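Local coordinates for heme-binding protein A (Haemophilus parasuis 29755, PDB 3TPA) that probably binds glutathione, despite its heme-binding name, as an extracellular solute-binding protein of family 5, at residues Val286-Ala291 / Ala343-Pro348; His293-Lys298 / Glu336-Leu341; Asn315-Ala320 / Asn421-Leu426. The protein carries 1 engineered substitution. All coordinates share one frame; numbering follows the deposited sequence.

How the interactions relate
Interactions 1 and 2 are two stations of one helix-on-helix interface: both use helices 286-294 and 335-344, their centres lie about 10 Å apart, and interaction 2 is nested along the chain inside the loop closed by interaction 1. They touch directly where Leu341 reaches Lys287 and Gln290, with Gln290 CB 3.8 Å from Leu341 CD1. Interaction 3 lies deeper, its centre about 12 Å from that of the chain, against about 36 Å and 32 Å for interactions 1 and 2, and about 26 Å and 24 Å from their centres; its nearest atoms stay about 12 Å and 7 Å from theirs. Its segments alternate with those of both helix contacts along the sequence.

Interaction 1 (Val286-Ala291 / Ala343-Pro348); sequences VKVRQA and AEAGYP. Unlike the reference sequence in segment 286-291: Gln290 (reference Arg).
Lys287 and Glu344 meet tip to tip in a salt bridge, with Lys287 NZ 2.8 Å from Glu344 OE2. The ammonium group comes to the anti side of the carboxylate, 22° out of its plane, and the two extended side chains cross at about a right angle. A water held between the same residues accepts from Lys287 NZ at 2.7 Å and donates to Glu344 O at a longer 3.2 Å. Beneath these polar groups, the methyl of Ala345 rests against two successive residues of the facing helix, its CB lying 3.8 Å from both Lys287 CB and Val288 CG2. In Val288, CG1 is anti to the backbone N (chi1 168°), leaving CG2 to approach the Tyr347 ring obliquely, 3.7 Å from Tyr347 CD2. The backbone places these partners: helix 335-344 ends in a Schellman motif at Gly346, whose positive phi of 100° turns the chain and brings the Tyr347 ring across Val288. At the start of helix 286-294, Asn285 OD1 accepts a bond from Val288 N and a weak one from Lys287 N, while Leu341 and Leu342 extend the apolar contact. The lysine thus binds Glu344 twice, through its carboxylate and, by way of water, its carbonyl; a positive charge here would probably also suit the C-terminal end of helix 335-344.

Interaction 2 (His293-Lys298 / Glu336-Leu341); sequences HHATDK and EKAKAL
Lys337 extends toward His294 with CG anti to its backbone N (chi1 -163°), which carries CD over one face of the imidazole. A bend at chi3 (-102°) then turns CE and NZ aside, and NZ finds its salt-bridge partner in Glu332. The methylene makes a CH-pi contact: Lys337 CD stands 4.0 Å from the ring centroid, 24° off the normal, displaced toward the rim so that His294 CE1 is its nearest ring atom at 3.7 Å. Leu341 comes from another direction, its CD1 close to the plane of the same ring and 3.9 Å from His294 CD2. The ring is fixed in rotation by His294 ND1, hydrogen-bonded to Glu332 O, and by Tyr331, which meets it edge-to-face. Because Lys337 NZ lies 5.2 Å from His294 NE2, its charge would tend to disfavour a second proton on the imidazole.

Deeper in the contact, the small Ala338 lets the backbones draw close: its CB is 3.9 Å from both His294 CB and Ala295 CB, and the CA atoms of His294 and Ala338 are 5.4 Å apart. Ile382 touches both alanines, and Trp379 of helix 368-381 packs on Ala295. The chain leaves helical geometry at Ala295 and starts a new helix after Asp297, an N-cap whose OD1 accepts from Ala300 N. Across this turn Lys298 NZ donates to His293 NE2 at 3.0 Å, near the imidazole plane, and also bonds Pro480 O on strand 478-491, on which His293 packs. The contact is therefore helix-against-helix packing beside the short connection between helices 286-294 and 298-306, in the lobe of the solute-binding protein fold built on the mixed sheet that contains strand 478-491.

Interaction 3 (Asn315-Ala320 / Asn421-Leu426); sequences NPFPDA and NFLFPL
Asn421 OD1, hydrogen-bonded to both Ser414 OG and Arg415 N, anchors the residue just before Phe422, whose ring meets Phe317 across the contact. This edge-to-face aromatic pair fastens the loop after edge strand 310-312 to helix 420-427, within the same alpha/beta lobe of the solute-binding protein fold. Phe317 offers its edge to the face of Phe422, with centroids 5.4 Å apart and planes at 64°. Its CG sits between the backbone N and the carbonyl carbon, the crowded position (chi1 37°), while CB is pressed over the middle of the Phe422 ring, 3.4 Å from the centroid and only 4° off the normal. The carbonyl oxygen of Pro316 borders the pair, approaching the Phe422 ring obliquely, 3.5 Å from Phe422 CD1.

Farther along the same edge, beyond CD2, Phe317 CE2 lies 3.9 Å from Leu423 CG, and Leu423 CD2 also reaches Pro316 CG at 3.9 Å. Val469 of helix 458-475 also touches Pro316, Phe317 and Leu423. At the tip of the Phe422 ring, CZ finally meets Pro318 CD at 4.1 Å.

Interaction 1 (Val286-Ala291 / Ala343-Pro348)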
# COMPACT_ATOMS: atom_id res chain seq x y z
N VAL A 286 -13.08 28.95 -3.53
CA VAL A 286 -11.73 28.59 -3.09
C VAL A 286 -11.34 29.26 -1.77
O VAL A 286 -10.65 28.67 -0.94
CB VAL A 286 -10.69 28.91 -4.18
CG1 VAL A 286 -10.73 30.38 -4.51
CG2 VAL A 286 -9.29 28.52 -3.72
N LYS A 287 -11.76 30.50 -1.57
CA LYS A 287 -11.41 31.20 -0.35
C LYS A 287 -12.10 30.55 0.84
O LYS A 287 -11.54 30.48 1.92
CB LYS A 287 -11.73 32.70 -0.44
CG LYS A 287 -10.91 33.45 -1.52
CD LYS A 287 -11.15 34.96 -1.44
CE LYS A 287 -10.57 35.71 -2.65
NZ LYS A 287 -10.81 37.19 -2.49
N VAL A 288 -13.32 30.06 0.63
CA VAL A 288 -13.99 29.35 1.71
C VAL A 288 -13.22 28.09 2.08
O VAL A 288 -13.02 27.80 3.26
CB VAL A 288 -15.45 29.00 1.37
CG1 VAL A 288 -16.01 28.02 2.40
CG2 VAL A 288 -16.29 30.26 1.33
N ARG A 289 -12.78 27.35 1.07
CA ARG A 289 -12.03 26.13 1.34
C ARG A 289 -10.72 26.47 2.07
O ARG A 289 -10.37 25.81 3.04
CB ARG A 289 -11.77 25.34 0.06
CG ARG A 289 -13.06 24.88 -0.63
CD ARG A 289 -12.80 23.75 -1.62
NE ARG A 289 -11.84 24.09 -2.68
CZ ARG A 289 -12.19 24.53 -3.88
NH1 ARG A 289 -13.47 24.73 -4.17
NH2 ARG A 289 -11.26 24.80 -4.79
N GLN A 290 -10.03 27.51 1.62
CA GLN A 290 -8.82 27.96 2.30
C GLN A 290 -9.10 28.34 3.76
O GLN A 290 -8.31 28.03 4.65
CB GLN A 290 -8.19 29.14 1.56
CG GLN A 290 -7.71 28.77 0.16
CD GLN A 290 -7.29 29.98 -0.65
OE1 GLN A 290 -7.77 31.09 -0.42
NE2 GLN A 290 -6.38 29.77 -1.60
N ALA A 291 -10.25 28.98 3.99
CA ALA A 291 -10.67 29.32 5.36
C ALA A 291 -10.84 28.08 6.26
O ALA A 291 -10.34 28.03 7.39
CB ALA A 291 -11.97 30.15 5.33
N ALA A 343 -15.29 36.22 5.50
CA ALA A 343 -15.91 37.51 5.21
C ALA A 343 -15.54 37.94 3.79
O ALA A 343 -16.40 38.28 2.98
CB ALA A 343 -15.45 38.58 6.23
N GLU A 344 -14.25 37.91 3.50
CA GLU A 344 -13.75 38.20 2.16
C GLU A 344 -14.49 37.43 1.06
O GLU A 344 -14.78 37.98 0.00
CB GLU A 344 -12.25 37.91 2.09
CG GLU A 344 -11.61 38.34 0.80
CD GLU A 344 -10.10 38.26 0.85
OE1 GLU A 344 -9.52 38.26 1.95
OE2 GLU A 344 -9.48 38.22 -0.23
N ALA A 345 -14.80 36.16 1.31
CA ALA A 345 -15.47 35.31 0.33
C ALA A 345 -16.97 35.60 0.24
O ALA A 345 -17.67 34.99 -0.56
CB ALA A 345 -15.23 33.82 0.64
N GLY A 346 -17.46 36.51 1.08
CA GLY A 346 -18.87 36.90 1.06
C GLY A 346 -19.73 36.25 2.12
O GLY A 346 -20.96 36.25 2.03
N TYR A 347 -19.09 35.69 3.13
CA TYR A 347 -19.80 35.00 4.20
C TYR A 347 -19.44 35.56 5.57
O TYR A 347 -18.66 34.97 6.29
CB TYR A 347 -19.47 33.50 4.16
CG TYR A 347 -19.91 32.85 2.88
CD1 TYR A 347 -21.22 32.41 2.72
CD2 TYR A 347 -19.03 32.69 1.82
CE1 TYR A 347 -21.64 31.82 1.54
CE2 TYR A 347 -19.44 32.10 0.64
CZ TYR A 347 -20.75 31.67 0.51
OH TYR A 347 -21.16 31.09 -0.67
N PRO A 348 -20.03 36.72 5.93
CA PRO A 348 -19.72 37.34 7.22
C PRO A 348 -20.32 36.57 8.40
O PRO A 348 -19.80 36.64 9.51
CB PRO A 348 -20.34 38.73 7.11
CG PRO A 348 -21.43 38.58 6.10
CD PRO A 348 -20.96 37.53 5.13
O HOH W 1 -13.50 37.23 -2.78

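Interaction 2 (His293-Lys298 / Glu336-Leu341)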
# COMPACT_ATOMS: atom_id res chain seq x y z
N HIS A 293 -9.50 25.33 5.88
CA HIS A 293 -8.14 24.76 6.00
C HIS A 293 -7.41 25.48 7.14
O HIS A 293 -6.83 24.84 8.01
CB HIS A 293 -7.40 24.89 4.65
CG HIS A 293 -6.24 23.97 4.50
ND1 HIS A 293 -5.90 23.38 3.28
CD2 HIS A 293 -5.34 23.51 5.40
CE1 HIS A 293 -4.84 22.62 3.46
NE2 HIS A 293 -4.48 22.68 4.73
N HIS A 294 -7.47 26.81 7.15
CA HIS A 294 -6.90 27.58 8.26
C HIS A 294 -7.53 27.24 9.60
O HIS A 294 -6.90 27.40 10.63
CB HIS A 294 -7.05 29.10 8.03
CG HIS A 294 -6.00 29.69 7.14
ND1 HIS A 294 -4.67 29.76 7.50
CD2 HIS A 294 -6.08 30.23 5.90
CE1 HIS A 294 -3.98 30.32 6.53
NE2 HIS A 294 -4.81 30.62 5.55
N ALA A 295 -8.78 26.78 9.58
CA ALA A 295 -9.49 26.45 10.81
C ALA A 295 -9.46 24.96 11.12
O ALA A 295 -10.32 24.46 11.83
CB ALA A 295 -10.92 26.95 10.76
N THR A 296 -8.48 24.26 10.56
CA THR A 296 -8.28 22.84 10.82
C THR A 296 -7.00 22.72 11.65
O THR A 296 -5.90 22.99 11.18
CB THR A 296 -8.18 21.99 9.50
OG1 THR A 296 -9.37 22.16 8.73
CG2 THR A 296 -8.02 20.49 9.81
N ASP A 297 -7.18 22.35 12.92
CA ASP A 297 -6.07 22.22 13.87
C ASP A 297 -5.45 20.84 13.69
O ASP A 297 -5.85 19.90 14.35
CB ASP A 297 -6.59 22.36 15.31
CG ASP A 297 -5.49 22.64 16.31
OD1 ASP A 297 -4.32 22.32 16.03
OD2 ASP A 297 -5.79 23.18 17.41
N LYS A 298 -4.50 20.72 12.77
CA LYS A 298 -3.95 19.41 12.42
C LYS A 298 -3.15 18.80 13.58
O LYS A 298 -3.24 17.60 13.83
CB LYS A 298 -3.07 19.50 11.16
CG LYS A 298 -3.80 20.06 9.92
CD LYS A 298 -2.88 20.15 8.69
CE LYS A 298 -3.54 20.91 7.54
NZ LYS A 298 -2.74 20.84 6.28
N GLU A 336 -8.63 33.46 13.50
CA GLU A 336 -8.86 34.87 13.18
C GLU A 336 -8.70 35.08 11.68
O GLU A 336 -9.55 35.71 11.04
CB GLU A 336 -7.88 35.76 13.97
CG GLU A 336 -8.50 37.07 14.45
CD GLU A 336 -7.45 38.08 14.89
OE1 GLU A 336 -6.33 38.06 14.33
OE2 GLU A 336 -7.74 38.88 15.80
N LYS A 337 -7.62 34.54 11.11
CA LYS A 337 -7.41 34.61 9.66
C LYS A 337 -8.51 33.88 8.90
O LYS A 337 -8.95 34.33 7.84
CB LYS A 337 -6.04 34.03 9.28
CG LYS A 337 -5.55 34.43 7.90
CD LYS A 337 -4.17 33.86 7.62
CE LYS A 337 -3.08 34.92 7.77
NZ LYS A 337 -1.72 34.39 7.43
N ALA A 338 -8.96 32.75 9.46
CA ALA A 338 -10.01 31.95 8.82
C ALA A 338 -11.32 32.72 8.72
O ALA A 338 -11.94 32.78 7.67
CB ALA A 338 -10.23 30.62 9.58
N LYS A 339 -11.75 33.32 9.83
CA LYS A 339 -12.99 34.10 9.82
C LYS A 339 -12.90 35.30 8.86
O LYS A 339 -13.87 35.63 8.16
CB LYS A 339 -13.35 34.56 11.24
CG LYS A 339 -14.82 34.90 11.43
CD LYS A 339 -15.11 35.29 12.87
CE LYS A 339 -16.55 35.72 13.04
NZ LYS A 339 -16.86 36.13 14.43
N ALA A 340 -11.73 35.93 8.80
CA ALA A 340 -11.54 37.07 7.91
C ALA A 340 -11.65 36.65 6.43
O ALA A 340 -12.30 37.33 5.64
CB ALA A 340 -10.20 37.73 8.19
N LEU A 341 -11.03 35.53 6.07
CA LEU A 341 -11.14 34.97 4.73
C LEU A 341 -12.58 34.66 4.36
O LEU A 341 -12.99 34.91 3.24
CB LEU A 341 -10.31 33.69 4.60
CG LEU A 341 -9.10 33.73 3.68
CD1 LEU A 341 -8.45 32.37 3.63
CD2 LEU A 341 -9.49 34.21 2.30

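Interaction 3 (Asn315-Ala320 / Asn421-Leu426)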
# COMPACT_ATOMS: atom_id res chain seq x y z
N ASN A 315 2.16 17.60 2.70
CA ASN A 315 1.90 17.21 1.31
C ASN A 315 0.82 16.14 1.28
O ASN A 315 0.52 15.52 2.32
CB ASN A 315 3.15 16.58 0.70
CG ASN A 315 4.22 17.61 0.33
OD1 ASN A 315 4.64 17.71 -0.82
ND2 ASN A 315 4.69 18.36 1.33
N PRO A 316 0.25 15.88 0.09
CA PRO A 316 -0.72 14.78 0.01
C PRO A 316 -0.10 13.37 0.07
O PRO A 316 -0.84 12.39 0.00
CB PRO A 316 -1.37 15.00 -1.36
CG PRO A 316 -0.34 15.74 -2.14
CD PRO A 316 0.35 16.63 -1.17
N PHE A 317 1.23 13.29 0.16
CA PHE A 317 1.93 12.04 0.38
C PHE A 317 3.16 12.30 1.24
O PHE A 317 3.68 13.41 1.24
CB PHE A 317 2.31 11.35 -0.94
CG PHE A 317 2.72 12.29 -2.05
CD1 PHE A 317 3.88 13.03 -1.96
CD2 PHE A 317 1.94 12.41 -3.19
CE1 PHE A 317 4.26 13.88 -2.99
CE2 PHE A 317 2.32 13.26 -4.22
CZ PHE A 317 3.48 14.00 -4.12
N PRO A 318 3.62 11.29 2.00
CA PRO A 318 4.78 11.49 2.89
C PRO A 318 6.09 11.65 2.12
O PRO A 318 6.15 11.42 0.90
CB PRO A 318 4.81 10.20 3.72
CG PRO A 318 4.20 9.18 2.83
CD PRO A 318 3.11 9.91 2.07
N ASP A 319 7.15 12.03 2.83
CA ASP A 319 8.40 12.36 2.18
C ASP A 319 9.14 11.15 1.62
O ASP A 319 10.19 11.32 1.00
CB ASP A 319 9.31 13.20 3.09
CG ASP A 319 9.94 12.40 4.26
OD1 ASP A 319 9.59 11.23 4.49
OD2 ASP A 319 10.80 12.99 4.95
N ALA A 320 8.61 9.94 1.78
CA ALA A 320 9.18 8.79 1.09
C ALA A 320 8.80 8.78 -0.40
O ALA A 320 9.43 8.07 -1.19
CB ALA A 320 8.74 7.51 1.73
N ASN A 421 -0.07 7.36 -8.00
CA ASN A 421 -1.06 6.52 -7.33
C ASN A 421 -1.60 7.18 -6.05
O ASN A 421 -2.31 6.55 -5.29
CB ASN A 421 -0.46 5.13 -7.05
CG ASN A 421 -1.44 4.18 -6.39
OD1 ASN A 421 -1.19 3.68 -5.30
ND2 ASN A 421 -2.54 3.90 -7.07
N PHE A 422 -1.24 8.44 -5.83
CA PHE A 422 -1.94 9.31 -4.88
C PHE A 422 -2.78 10.31 -5.69
O PHE A 422 -3.99 10.38 -5.55
CB PHE A 422 -0.96 10.14 -4.01
CG PHE A 422 -0.27 9.36 -2.92
CD1 PHE A 422 -0.79 9.34 -1.63
CD2 PHE A 422 0.91 8.70 -3.17
CE1 PHE A 422 -0.16 8.64 -0.60
CE2 PHE A 422 1.56 7.98 -2.13
CZ PHE A 422 1.03 7.96 -0.85
N LEU A 423 -2.11 11.08 -6.54
CA LEU A 423 -2.72 12.24 -7.19
C LEU A 423 -3.76 11.93 -8.27
O LEU A 423 -4.76 12.63 -8.40
CB LEU A 423 -1.65 13.13 -7.80
CG LEU A 423 -0.59 13.65 -6.81
CD1 LEU A 423 0.46 14.38 -7.60
CD2 LEU A 423 -1.20 14.57 -5.77
N PHE A 424 -3.54 10.88 -9.05
CA PHE A 424 -4.53 10.53 -10.07
C PHE A 424 -5.83 9.96 -9.45
O PHE A 424 -6.92 10.39 -9.81
CB PHE A 424 -3.92 9.57 -11.12
CG PHE A 424 -4.80 9.36 -12.32
CD1 PHE A 424 -4.75 10.23 -13.41
CD2 PHE A 424 -5.69 8.31 -12.36
CE1 PHE A 424 -5.56 10.05 -14.53
CE2 PHE A 424 -6.50 8.11 -13.47
CZ PHE A 424 -6.45 8.98 -14.55
N PRO A 425 -5.72 8.99 -8.53
CA PRO A 425 -6.97 8.52 -7.92
C PRO A 425 -7.76 9.62 -7.21
O PRO A 425 -9.00 9.64 -7.29
CB PRO A 425 -6.49 7.47 -6.91
CG PRO A 425 -5.24 6.92 -7.53
CD PRO A 425 -4.58 8.13 -8.19
N LEU A 426 -7.05 10.50 -6.50
CA LEU A 426 -7.70 11.54 -5.70
C LEU A 426 -8.22 12.74 -6.49
O LEU A 426 -9.19 13.38 -6.09
CB LEU A 426 -6.74 12.05 -4.63
CG LEU A 426 -6.43 11.04 -3.53
CD1 LEU A 426 -5.42 11.56 -2.53
CD2 LEU A 426 -7.73 10.64 -2.85